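Local coordinates for protein CHAD domain (Ricinus communis, PDB 6QV5) that probably binds inorganic polyphosphate through an all-helical CHAD module and also carries a zinc ion, at residues P79-L84 against G157-E162. Numbering follows the deposited sequence.
Sequences PCPPAL and GAWMLE
Trp159 lays its indole against the short run Pro79-Pro81, and the contact illustrates how one large aromatic side chain can join a helix to the turn that starts another. A sulfur lies over the ring: Cys80 SG stands above the six-membered ring, 4.5 Å from its centroid and only 10° off the normal, a sulfur-aromatic contact made over the face. With SG turned anti to the backbone N (chi1 -168°), the thiol is placed over the benzo ring, while Cys80 CB passes 4.2 Å from Trp159 CH2.

A CH-pi contact covers the pyrrole half. Pro81 CD sits 3.8 Å from the centroid of the five-membered ring, displaced toward the rim, and its closest ring atom is Trp159 NE1 at 3.6 Å. Pro81 is also the N-cap residue of helix 82-108, so the tryptophan of helix 147-163 packs at the turn where the chain, arriving from helix 54-73, begins its next helix in this all-helical CHAD domain.

Backbone atoms take part obliquely, with Pro79 O 3.6 Å and Cys80 CA 3.7 Å from Trp159 CZ2. No hydrogen bond links the two segments.

Apolar packing continues at the base of the tryptophan side chain. There Leu84, in the first turn of helix 82-108, brings CD1 to 4.4 Å from Trp159 CB and also touches Leu152 and Thr155. Leu71 of helix 54-73 meets both Cys80 and Trp159, and Leu34 of helix 26-42 packs on the tryptophan as well.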
loop_
_atom_site.group_PDB
_atom_site.type_symbol
_atom_site.label_atom_id
_atom_site.label_comp_id
_atom_site.label_asym_id
_atom_site.label_seq_id
_atom_site.Cartn_x
_atom_site.Cartn_y
_atom_site.Cartn_z
ATOM N N PRO A 79 -13.867 -16.049 4.360
ATOM C CA PRO A 79 -14.087 -14.706 4.922
ATOM C C PRO A 79 -13.431 -14.528 6.289
ATOM O O PRO A 79 -13.633 -15.343 7.192
ATOM C CB PRO A 79 -15.612 -14.572 4.964
ATOM C CG PRO A 79 -16.127 -15.966 5.010
ATOM C CD PRO A 79 -15.068 -16.903 4.498
ATOM N N CYS A 80 -12.614 -13.471 6.416
ATOM C CA CYS A 80 -11.882 -13.121 7.632
ATOM C C CYS A 80 -12.848 -12.621 8.720
ATOM O O CYS A 80 -13.704 -11.785 8.407
ATOM C CB CYS A 80 -10.802 -12.087 7.322
ATOM S SG CYS A 80 -9.601 -11.834 8.655
ATOM N N PRO A 81 -12.742 -13.108 9.987
ATOM C CA PRO A 81 -13.658 -12.630 11.045
ATOM C C PRO A 81 -13.653 -11.105 11.216
ATOM O O PRO A 81 -12.587 -10.495 11.089
ATOM C CB PRO A 81 -13.154 -13.343 12.304
ATOM C CG PRO A 81 -12.440 -14.539 11.804
ATOM C CD PRO A 81 -11.799 -14.114 10.519
ATOM N N PRO A 82 -14.829 -10.468 11.467
ATOM C CA PRO A 82 -14.869 -8.996 11.591
ATOM C C PRO A 82 -13.961 -8.394 12.662
ATOM O O PRO A 82 -13.466 -7.286 12.462
ATOM C CB PRO A 82 -16.348 -8.697 11.861
ATOM C CG PRO A 82 -16.920 -9.982 12.359
ATOM C CD PRO A 82 -16.178 -11.049 11.621
ATOM N N ALA A 83 -13.733 -9.123 13.777
ATOM C CA ALA A 83 -12.867 -8.696 14.882
ATOM C C ALA A 83 -11.413 -8.526 14.425
ATOM O O ALA A 83 -10.765 -7.556 14.824
ATOM C CB ALA A 83 -12.948 -9.688 16.031
ATOM N N LEU A 84 -10.917 -9.450 13.567
ATOM C CA LEU A 84 -9.559 -9.404 13.016
ATOM C C LEU A 84 -9.419 -8.257 12.022
ATOM O O LEU A 84 -8.405 -7.558 12.045
ATOM C CB LEU A 84 -9.168 -10.737 12.352
ATOM C CG LEU A 84 -8.836 -11.912 13.277
ATOM C CD1 LEU A 84 -8.706 -13.195 12.488
ATOM C CD2 LEU A 84 -7.548 -11.671 14.047
ATOM N N GLY A 157 -2.741 -16.072 12.070
ATOM C CA GLY A 157 -1.972 -17.269 11.744
ATOM C C GLY A 157 -2.724 -18.546 12.060
ATOM O O GLY A 157 -2.692 -19.494 11.270
ATOM N N ALA A 158 -3.431 -18.562 13.211
ATOM C CA ALA A 158 -4.248 -19.686 13.674
ATOM C C ALA A 158 -5.463 -19.891 12.763
ATOM O O ALA A 158 -5.808 -21.033 12.459
ATOM C CB ALA A 158 -4.700 -19.452 15.107
ATOM N N TRP A 159 -6.096 -18.782 12.326
ATOM C CA TRP A 159 -7.251 -18.789 11.427
ATOM C C TRP A 159 -6.824 -19.258 10.032
ATOM O O TRP A 159 -7.540 -20.045 9.414
ATOM C CB TRP A 159 -7.909 -17.396 11.378
ATOM C CG TRP A 159 -8.940 -17.240 10.300
ATOM C CD1 TRP A 159 -10.245 -17.630 10.350
ATOM C CD2 TRP A 159 -8.739 -16.667 9.003
ATOM N NE1 TRP A 159 -10.872 -17.335 9.161
ATOM C CE2 TRP A 159 -9.969 -16.747 8.313
ATOM C CE3 TRP A 159 -7.629 -16.106 8.345
ATOM C CZ2 TRP A 159 -10.123 -16.283 7.001
ATOM C CZ3 TRP A 159 -7.785 -15.644 7.049
ATOM C CH2 TRP A 159 -9.021 -15.726 6.393
ATOM N N MET A 160 -5.651 -18.782 9.556
ATOM C CA MET A 160 -5.054 -19.120 8.259
ATOM C C MET A 160 -4.870 -20.637 8.116
ATOM O O MET A 160 -5.308 -21.207 7.117
ATOM C CB MET A 160 -3.707 -18.388 8.092
ATOM C CG MET A 160 -3.022 -18.632 6.761
ATOM S SD MET A 160 -1.257 -18.237 6.833
ATOM C CE MET A 160 -0.608 -19.753 7.486
ATOM N N LEU A 161 -4.249 -21.279 9.124
ATOM C CA LEU A 161 -3.982 -22.720 9.139
ATOM C C LEU A 161 -5.241 -23.576 9.284
ATOM O O LEU A 161 -5.272 -24.689 8.761
ATOM C CB LEU A 161 -2.951 -23.081 10.222
ATOM C CG LEU A 161 -1.547 -22.495 10.046
ATOM C CD1 LEU A 161 -0.864 -22.338 11.377
ATOM C CD2 LEU A 161 -0.698 -23.336 9.099
ATOM N N GLU A 162 -6.272 -23.061 9.983
ATOM C CA GLU A 162 -7.541 -23.765 10.190
ATOM C C GLU A 162 -8.406 -23.765 8.919
ATOM O O GLU A 162 -8.992 -24.796 8.585
ATOM C CB GLU A 162 -8.312 -23.165 11.383
ATOM C CG GLU A 162 -9.481 -24.020 11.857
ATOM C CD GLU A 162 -10.270 -23.530 13.059
ATOM O OE1 GLU A 162 -10.171 -22.331 13.408
ATOM O OE2 GLU A 162 -11.003 -24.356 13.650
#